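Local coordinates for oxidoreductase, short chain dehydrogenase/reductase family protein (Bifidobacterium adolescentis L2-32, PDB 6OW4) that acts as an NADH-dependent 20beta-hydroxysteroid dehydrogenase of the short-chain dehydrogenase/reductase family, interconverting 20-keto and 20beta-hydroxy steroids, at residues 45-50 with 69-74; 124-129 with 177-182; 94-99 with 117-122. All coordinates share one frame; numbering follows the deposited sequence.

Interaction 1 of 3, residues 45-50 with 69-74; sequences FVTGAA and ALVDLP. With NAD (nicotinamide-adenine-dinucleotide), chain N.
Ala-50 N donates to Asp-72 OD2 at 3.1 Å, reaching the carboxylate from its anti side and 24° out of its plane. The same group grips the adenosine ribose of NAD with both oxygens: NAD O2B donates to Asp-72 OD1 at 2.5 Å, and NAD O3B to Asp-72 OD2 at the same length. Leu-73 N takes the anti lone pair of Asp-72 OD1 at 2.6 Å, so each carboxylate oxygen accepts two bonds, which would fix its rotation and probably steady its negative charge. Asp-72 CG is roughly anti to the backbone N (chi1 -151°), on the side of the ribose hydroxyls. Leu-73 carries CD2 to the adenine, 3.3 Å from NAD N1A. An acidic residue at the end of the second strand of a Rossmann beta-alpha-beta unit, here strand 42-47, helix 52-63 and strand 66-72, is the usual mark of NAD(H) preference. Gly-48 is the first glycine of the TGxxxGxG turn of the family; its phi is positive, and a CB there would collide with NAD O4B. Behind the turn, Ala-49 N donates to Val-71 O at 3.1 Å, while Ala-49 CB rests on Leu-70 CB. Further back the parallel strands are joined by Val-46 N to Ala-69 O and Val-71 N to Val-46 O. On the face shared with Ala-69 and Val-71, Phe-45 CB lies 3.7 Å from Ala-69 CB, beneath Leu-115 of helix 105-119.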
# COMPACT_ATOMS: atom_id res chain seq x y z
N PHE F 45 1.70 27.57 12.10
CA PHE F 45 2.46 28.17 10.97
C PHE F 45 2.33 27.30 9.72
O PHE F 45 2.00 26.10 9.83
CB PHE F 45 3.92 28.40 11.38
CG PHE F 45 4.74 27.15 11.59
CD1 PHE F 45 4.82 26.56 12.84
CD2 PHE F 45 5.45 26.59 10.54
CE1 PHE F 45 5.59 25.42 13.03
CE2 PHE F 45 6.22 25.45 10.73
CZ PHE F 45 6.29 24.87 11.98
N VAL F 46 2.57 27.92 8.57
CA VAL F 46 2.51 27.29 7.21
C VAL F 46 3.81 27.64 6.49
O VAL F 46 4.11 28.85 6.37
CB VAL F 46 1.28 27.78 6.42
CG1 VAL F 46 1.27 27.23 5.01
CG2 VAL F 46 -0.02 27.46 7.14
N THR F 47 4.56 26.63 6.04
CA THR F 47 5.83 26.79 5.28
C THR F 47 5.50 26.80 3.79
O THR F 47 4.44 26.25 3.42
CB THR F 47 6.85 25.70 5.64
OG1 THR F 47 6.48 24.49 4.98
CG2 THR F 47 6.95 25.46 7.13
N GLY F 48 6.35 27.41 2.97
CA GLY F 48 6.09 27.66 1.54
C GLY F 48 4.82 28.47 1.35
O GLY F 48 4.11 28.22 0.36
N ALA F 49 4.56 29.43 2.25
CA ALA F 49 3.29 30.18 2.37
C ALA F 49 3.24 31.36 1.39
O ALA F 49 2.26 32.13 1.47
CB ALA F 49 3.10 30.64 3.80
N ALA F 50 4.24 31.50 0.52
CA ALA F 50 4.24 32.45 -0.62
C ALA F 50 3.59 31.76 -1.83
O ALA F 50 2.91 32.46 -2.61
CB ALA F 50 5.64 32.92 -0.93
N ALA F 69 1.34 31.98 11.17
CA ALA F 69 2.65 32.53 10.76
C ALA F 69 2.94 32.05 9.34
O ALA F 69 3.01 30.83 9.13
CB ALA F 69 3.72 32.11 11.73
N LEU F 70 3.08 32.99 8.39
CA LEU F 70 3.38 32.69 6.96
C LEU F 70 4.90 32.60 6.78
O LEU F 70 5.57 33.65 6.85
CB LEU F 70 2.77 33.79 6.08
CG LEU F 70 1.29 34.09 6.30
CD1 LEU F 70 0.79 35.13 5.32
CD2 LEU F 70 0.45 32.83 6.21
N VAL F 71 5.41 31.38 6.58
CA VAL F 71 6.87 31.07 6.54
C VAL F 71 7.27 30.77 5.09
O VAL F 71 6.62 29.92 4.46
CB VAL F 71 7.22 29.91 7.49
CG1 VAL F 71 8.70 29.58 7.46
CG2 VAL F 71 6.75 30.19 8.91
N ASP F 72 8.30 31.46 4.59
CA ASP F 72 8.91 31.22 3.26
C ASP F 72 10.31 31.87 3.24
O ASP F 72 10.75 32.34 4.31
CB ASP F 72 8.00 31.73 2.13
CG ASP F 72 8.15 30.96 0.83
OD1 ASP F 72 9.29 30.86 0.34
OD2 ASP F 72 7.14 30.44 0.33
N LEU F 73 10.97 31.87 2.08
CA LEU F 73 12.37 32.35 1.91
C LEU F 73 12.47 33.83 2.29
O LEU F 73 11.51 34.58 2.16
CB LEU F 73 12.79 32.13 0.46
CG LEU F 73 13.01 30.67 0.05
CD1 LEU F 73 13.15 30.55 -1.46
CD2 LEU F 73 14.23 30.09 0.75
N PRO F 74 13.65 34.28 2.78
CA PRO F 74 13.91 35.70 3.02
C PRO F 74 13.50 36.62 1.86
O PRO F 74 13.06 37.73 2.13
CB PRO F 74 15.43 35.75 3.22
CG PRO F 74 15.78 34.39 3.79
CD PRO F 74 14.80 33.43 3.14
PA NAD N . 5.52 26.57 -5.05
O1A NAD N . 6.85 26.36 -5.69
O2A NAD N . 5.07 28.02 -5.23
O5B NAD N . 5.56 26.24 -3.49
C5B NAD N . 6.78 25.86 -2.86
C4B NAD N . 7.14 26.94 -1.81
O4B NAD N . 8.24 26.34 -0.88
C3B NAD N . 7.61 28.00 -2.33
O3B NAD N . 6.91 29.20 -1.86
C2B NAD N . 9.21 28.08 -1.88
O2B NAD N . 9.61 29.47 -1.72
C1B NAD N . 9.29 27.45 -0.78
N9A NAD N . 10.66 26.86 -0.65
C8A NAD N . 11.48 26.05 -1.38
N7A NAD N . 12.64 25.89 -0.69
C5A NAD N . 12.54 26.60 0.46
C6A NAD N . 13.45 26.78 1.51
N6A NAD N . 14.76 26.32 1.81
N1A NAD N . 13.10 27.55 2.57
C2A NAD N . 11.87 28.16 2.62
N3A NAD N . 10.98 27.99 1.57
C4A NAD N . 11.32 27.20 0.49
O3 NAD N . 4.43 25.56 -5.77
PN NAD N . 3.33 24.70 -4.95
O1N NAD N . 2.46 23.99 -5.94
O2N NAD N . 2.49 25.65 -4.09
O5D NAD N . 4.08 23.61 -4.06
C5D NAD N . 3.89 23.56 -2.65
C4D NAD N . 4.22 22.13 -2.14
O4D NAD N . 3.38 21.28 -2.67
C3D NAD N . 5.60 21.70 -2.58
O3D NAD N . 6.25 21.09 -1.54
C2D NAD N . 5.35 20.69 -3.74
O2D NAD N . 6.50 19.75 -3.80
C1D NAD N . 4.24 20.12 -3.40
N1N NAD N . 3.45 19.60 -4.53
C2N NAD N . 2.85 20.46 -5.43
C3N NAD N . 2.09 19.95 -6.50
C7N NAD N . 1.42 20.89 -7.53
O7N NAD N . 1.25 20.52 -8.67
N7N NAD N . 0.99 22.20 -7.15
C4N NAD N . 1.95 18.58 -6.65
C5N NAD N . 2.55 17.72 -5.74
C6N NAD N . 3.30 18.24 -4.68

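Interaction 2 of 3, residues 124-129 with 177-182; sequences FAFLNA and IFTAAL. Unlike the reference sequence in segment 177-182: Ala-181 (reference Ser). With NAD (nicotinamide-adenine-dinucleotide), chain N.
Thr-179 OG1 donates to Asn-128 OD1 at 2.9 Å, lying in the carbonyl plane on a lone pair. With OG1 anti to the carbonyl carbon (chi1 -51°), Thr-179 turns its hydroxyl to Asn-128 and its CG2 to the cofactor, 3.3 Å from NAD O4D. Asn-128 opens the NAG sequence of the SDR fold, and its backbone O accepts from NAD O3D at 2.7 Å, while its ND2 is also hydrogen-bonded. Replacing it with an alanine would probably leave the Thr-179 hydroxyl without its acceptor and open a gap beside the nicotinamide ribose. The backbones pair in parallel: Ile-177 N meets Ala-125 O at 2.9 Å in an almost straight bond (179°), and Leu-127 N meets Ile-177 O at 2.8 Å. The next rung, Thr-179 N to Leu-127 O, is weak at 3.4 Å. Beyond it Thr-179 O accepts from Lys-204 NZ. The Phe-126 ring has Asn-128 CB over one face and Ile-177 CG2 3.7 Å from its CD1. Strand 124-127 lies between strands 42-47 and 174-179, the latter pairing in turn with strand 223-230, and on the Leu-127 and Phe-178 face helix 198-217 covers the Phe-178 ring with Ile-207, Ser-211 and Leu-214.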
# COMPACT_ATOMS: atom_id res chain seq x y z
N PHE F 124 -0.87 23.68 15.43
CA PHE F 124 -0.77 23.00 14.11
C PHE F 124 0.44 23.53 13.34
O PHE F 124 0.90 24.65 13.61
CB PHE F 124 -2.05 23.21 13.30
CG PHE F 124 -2.31 24.65 12.92
CD1 PHE F 124 -1.80 25.17 11.73
CD2 PHE F 124 -3.03 25.48 13.75
CE1 PHE F 124 -2.03 26.49 11.39
CE2 PHE F 124 -3.26 26.80 13.40
CZ PHE F 124 -2.76 27.31 12.23
N ALA F 125 0.94 22.73 12.39
CA ALA F 125 2.03 23.08 11.46
C ALA F 125 1.75 22.44 10.10
O ALA F 125 1.58 21.21 10.05
CB ALA F 125 3.36 22.64 12.02
N PHE F 126 1.67 23.26 9.05
CA PHE F 126 1.56 22.80 7.64
C PHE F 126 2.94 22.94 6.98
O PHE F 126 3.31 24.04 6.54
CB PHE F 126 0.47 23.58 6.89
CG PHE F 126 0.23 23.12 5.47
CD1 PHE F 126 0.33 21.77 5.13
CD2 PHE F 126 -0.11 24.02 4.48
CE1 PHE F 126 0.11 21.36 3.83
CE2 PHE F 126 -0.34 23.60 3.18
CZ PHE F 126 -0.23 22.27 2.86
N LEU F 127 3.68 21.83 6.95
CA LEU F 127 5.10 21.76 6.50
C LEU F 127 5.11 21.50 5.00
O LEU F 127 5.35 20.34 4.58
CB LEU F 127 5.80 20.68 7.32
CG LEU F 127 5.57 20.79 8.83
CD1 LEU F 127 5.69 19.44 9.51
CD2 LEU F 127 6.52 21.80 9.45
N ASN F 128 4.84 22.55 4.22
CA ASN F 128 4.47 22.51 2.78
C ASN F 128 5.69 22.84 1.91
O ASN F 128 5.72 22.37 0.76
CB ASN F 128 3.29 23.45 2.52
CG ASN F 128 2.98 23.65 1.05
OD1 ASN F 128 2.50 22.73 0.40
ND2 ASN F 128 3.25 24.84 0.54
N ALA F 129 6.65 23.61 2.43
CA ALA F 129 7.88 24.02 1.70
C ALA F 129 8.47 22.80 0.98
O ALA F 129 8.69 21.76 1.64
CB ALA F 129 8.88 24.62 2.66
N ILE F 177 0.70 18.50 9.49
CA ILE F 177 0.33 18.19 8.08
C ILE F 177 1.56 18.40 7.20
O ILE F 177 1.99 19.55 7.04
CB ILE F 177 -0.88 19.02 7.60
CG1 ILE F 177 -2.06 18.95 8.58
CG2 ILE F 177 -1.29 18.61 6.20
CD1 ILE F 177 -2.13 20.09 9.56
N PHE F 178 2.11 17.31 6.65
CA PHE F 178 3.26 17.31 5.72
C PHE F 178 2.72 17.19 4.29
O PHE F 178 1.93 16.26 4.04
CB PHE F 178 4.21 16.16 6.03
CG PHE F 178 4.87 16.20 7.39
CD1 PHE F 178 4.16 15.88 8.54
CD2 PHE F 178 6.21 16.53 7.51
CE1 PHE F 178 4.78 15.91 9.78
CE2 PHE F 178 6.83 16.55 8.76
CZ PHE F 178 6.11 16.25 9.89
N THR F 179 3.12 18.09 3.39
CA THR F 179 2.81 18.00 1.94
C THR F 179 3.74 16.96 1.30
O THR F 179 4.95 17.22 1.23
CB THR F 179 2.92 19.36 1.24
OG1 THR F 179 2.15 20.31 1.98
CG2 THR F 179 2.42 19.32 -0.19
N ALA F 180 3.18 15.81 0.90
CA ALA F 180 3.87 14.76 0.12
C ALA F 180 3.59 15.00 -1.37
O ALA F 180 3.54 16.19 -1.76
CB ALA F 180 3.42 13.39 0.58
N ALA F 181 3.42 13.94 -2.15
CA ALA F 181 3.01 13.98 -3.58
C ALA F 181 2.74 12.55 -4.07
O ALA F 181 3.12 11.60 -3.36
CB ALA F 181 4.07 14.65 -4.42
N LEU F 182 2.12 12.43 -5.24
CA LEU F 182 1.89 11.13 -5.93
C LEU F 182 3.22 10.62 -6.51
O LEU F 182 3.31 9.40 -6.75
CB LEU F 182 0.85 11.30 -7.04
CG LEU F 182 -0.61 11.21 -6.58
CD1 LEU F 182 -1.53 11.53 -7.74
CD2 LEU F 182 -0.93 9.83 -6.02
PA NAD N . 5.52 26.57 -5.05
O1A NAD N . 6.85 26.36 -5.69
O2A NAD N . 5.07 28.02 -5.23
O5B NAD N . 5.56 26.24 -3.49
C5B NAD N . 6.78 25.86 -2.86
C4B NAD N . 7.14 26.94 -1.81
O4B NAD N . 8.24 26.34 -0.88
C3B NAD N . 7.61 28.00 -2.33
O3B NAD N . 6.91 29.20 -1.86
C2B NAD N . 9.21 28.08 -1.88
O2B NAD N . 9.61 29.47 -1.72
C1B NAD N . 9.29 27.45 -0.78
N9A NAD N . 10.66 26.86 -0.65
C8A NAD N . 11.48 26.05 -1.38
N7A NAD N . 12.64 25.89 -0.69
C5A NAD N . 12.54 26.60 0.46
C6A NAD N . 13.45 26.78 1.51
N6A NAD N . 14.76 26.32 1.81
N1A NAD N . 13.10 27.55 2.57
C2A NAD N . 11.87 28.16 2.62
N3A NAD N . 10.98 27.99 1.57
C4A NAD N . 11.32 27.20 0.49
O3 NAD N . 4.43 25.56 -5.77
PN NAD N . 3.33 24.70 -4.95
O1N NAD N . 2.46 23.99 -5.94
O2N NAD N . 2.49 25.65 -4.09
O5D NAD N . 4.08 23.61 -4.06
C5D NAD N . 3.89 23.56 -2.65
C4D NAD N . 4.22 22.13 -2.14
O4D NAD N . 3.38 21.28 -2.67
C3D NAD N . 5.60 21.70 -2.58
O3D NAD N . 6.25 21.09 -1.54
C2D NAD N . 5.35 20.69 -3.74
O2D NAD N . 6.50 19.75 -3.80
C1D NAD N . 4.24 20.12 -3.40
N1N NAD N . 3.45 19.60 -4.53
C2N NAD N . 2.85 20.46 -5.43
C3N NAD N . 2.09 19.95 -6.50
C7N NAD N . 1.42 20.89 -7.53
O7N NAD N . 1.25 20.52 -8.67
N7N NAD N . 0.99 22.20 -7.15
C4N NAD N . 1.95 18.58 -6.65
C5N NAD N . 2.55 17.72 -5.74
C6N NAD N . 3.30 18.24 -4.68

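Interaction 3 of 3, residues 94-99 with 117-122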
# COMPACT_ATOMS: atom_id res chain seq x y z
N ASN F 94 -4.70 37.12 13.90
CA ASN F 94 -3.25 37.43 14.00
C ASN F 94 -2.49 36.56 13.00
O ASN F 94 -1.97 35.50 13.40
CB ASN F 94 -2.73 37.27 15.43
CG ASN F 94 -1.27 37.66 15.58
OD1 ASN F 94 -0.78 38.55 14.89
ND2 ASN F 94 -0.57 37.00 16.49
N VAL F 95 -2.45 37.00 11.73
CA VAL F 95 -1.66 36.36 10.63
C VAL F 95 -0.38 37.17 10.44
O VAL F 95 -0.46 38.27 9.86
CB VAL F 95 -2.48 36.26 9.33
CG1 VAL F 95 -1.75 35.48 8.25
CG2 VAL F 95 -3.86 35.65 9.57
N ILE F 96 0.75 36.65 10.94
CA ILE F 96 2.09 37.32 10.89
C ILE F 96 2.91 36.71 9.75
O ILE F 96 2.45 35.72 9.14
CB ILE F 96 2.81 37.21 12.25
CG1 ILE F 96 3.28 35.78 12.55
CG2 ILE F 96 1.94 37.76 13.37
CD1 ILE F 96 4.28 35.68 13.68
N ALA F 97 4.09 37.28 9.48
CA ALA F 97 5.06 36.82 8.47
C ALA F 97 6.42 36.58 9.13
O ALA F 97 6.90 37.49 9.84
CB ALA F 97 5.16 37.83 7.35
N LEU F 98 7.00 35.40 8.93
CA LEU F 98 8.35 35.01 9.43
C LEU F 98 9.12 34.31 8.31
O LEU F 98 8.68 33.23 7.88
CB LEU F 98 8.19 34.09 10.65
CG LEU F 98 7.58 34.73 11.89
CD1 LEU F 98 7.22 33.68 12.93
CD2 LEU F 98 8.53 35.76 12.50
N THR F 99 10.23 34.90 7.87
CA THR F 99 11.14 34.32 6.85
C THR F 99 12.05 33.29 7.52
O THR F 99 12.50 33.55 8.65
CB THR F 99 11.95 35.41 6.14
OG1 THR F 99 12.67 36.15 7.13
CG2 THR F 99 11.09 36.35 5.32
N GLU F 117 7.36 33.42 20.61
CA GLU F 117 7.33 34.81 21.15
C GLU F 117 6.23 35.63 20.46
O GLU F 117 5.38 36.18 21.19
CB GLU F 117 8.69 35.49 20.98
CG GLU F 117 9.72 35.07 22.01
CD GLU F 117 11.03 35.83 21.95
OE1 GLU F 117 11.26 36.53 20.94
OE2 GLU F 117 11.81 35.73 22.91
N GLN F 118 6.26 35.73 19.13
CA GLN F 118 5.38 36.63 18.34
C GLN F 118 3.95 36.07 18.30
O GLN F 118 3.01 36.89 18.36
CB GLN F 118 5.94 36.84 16.93
CG GLN F 118 7.27 37.58 16.91
CD GLN F 118 7.71 38.01 15.53
OE1 GLN F 118 6.92 38.05 14.58
NE2 GLN F 118 8.98 38.35 15.40
N LEU F 119 3.80 34.75 18.20
CA LEU F 119 2.49 34.07 17.98
C LEU F 119 1.89 33.62 19.32
O LEU F 119 0.69 33.89 19.55
CB LEU F 119 2.69 32.89 17.03
CG LEU F 119 1.57 32.63 16.02
CD1 LEU F 119 1.37 33.82 15.10
CD2 LEU F 119 1.86 31.38 15.21
N GLY F 120 2.69 32.96 20.16
CA GLY F 120 2.28 32.46 21.48
C GLY F 120 2.61 30.98 21.65
O GLY F 120 3.28 30.64 22.64
N THR F 121 2.14 30.15 20.72
CA THR F 121 2.38 28.68 20.70
C THR F 121 2.10 28.13 19.29
O THR F 121 1.78 28.94 18.39
CB THR F 121 1.53 27.96 21.75
OG1 THR F 121 1.93 26.59 21.77
CG2 THR F 121 0.04 28.05 21.50
N VAL F 122 2.22 26.81 19.13
CA VAL F 122 1.96 26.07 17.86
C VAL F 122 1.04 24.89 18.17
O VAL F 122 1.51 23.92 18.80
CB VAL F 122 3.28 25.63 17.20
CG1 VAL F 122 3.07 24.65 16.05
CG2 VAL F 122 4.10 26.82 16.72
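Ile-96 lays the outer end of its side chain against Leu-119, with Ile-96 CD1 3.7 Å from Leu-119 CD1 and Ile-96 CG1 equally near that methyl. This is the rim of the Rossmann fold: strand 96-99 is the outermost on its side of the parallel sheet within the chain, and helix 105-119, which follows it, crosses back over the sheet to lead into strand 124-127 on the far side of strands 66-72 and 42-47. Ile-96 CG1 sits between the backbone N and the carbonyl carbon (chi1 70°), a setting that puts it against Leu-119 CD1, and the extended second torsion carries CD1 on to Gln-118 CB at 3.8 Å. Leu-119 is turned away from the staggered positions (chi1 -143°), yet its tip reaches both Ile-96 and Ala-69 of the neighbouring strand. Just beyond, Gly-120 is the first residue past the helix, with a positive phi at which a CB would press on the preceding carbonyl oxygen.

No hydrogen bond links the two segments; the join is made by van der Waals contact, part of it at the surface. Leu-98 and the extended Gln-118 slide past each other in opposite directions. The amide of Gln-118 is tied within its own helix, NE2 being bonded to Gln-114 OE1, and its OE1 lies against a methyl group, 3.5 Å from Leu-98 CD2.

All three contacts belong to one parallel sheet, interaction 3 at its outer edge, interaction 1 next and interaction 2 at its middle. Interactions 1 and 2 have centres 12 Å apart and meet where Thr-47 OG1 lies 2.7 Å from Ala-129 N, a probable hydrogen bond that ties the glycine-rich turn to the NAG segment. Both touch NAD, interaction 1 at the adenosine ribose and interaction 2 at the nicotinamide ribose, so together they serve the two halves of the dinucleotide. Interaction 3 is joined to interaction 1 through Leu-70, whose N lies 2.9 Å from Ile-96 O and whose O lies 3.1 Å from Leu-98 N. It stands back from the pocket, the Leu-98 side chain being about 11 Å from NAD, and runs on in sequence into interaction 2.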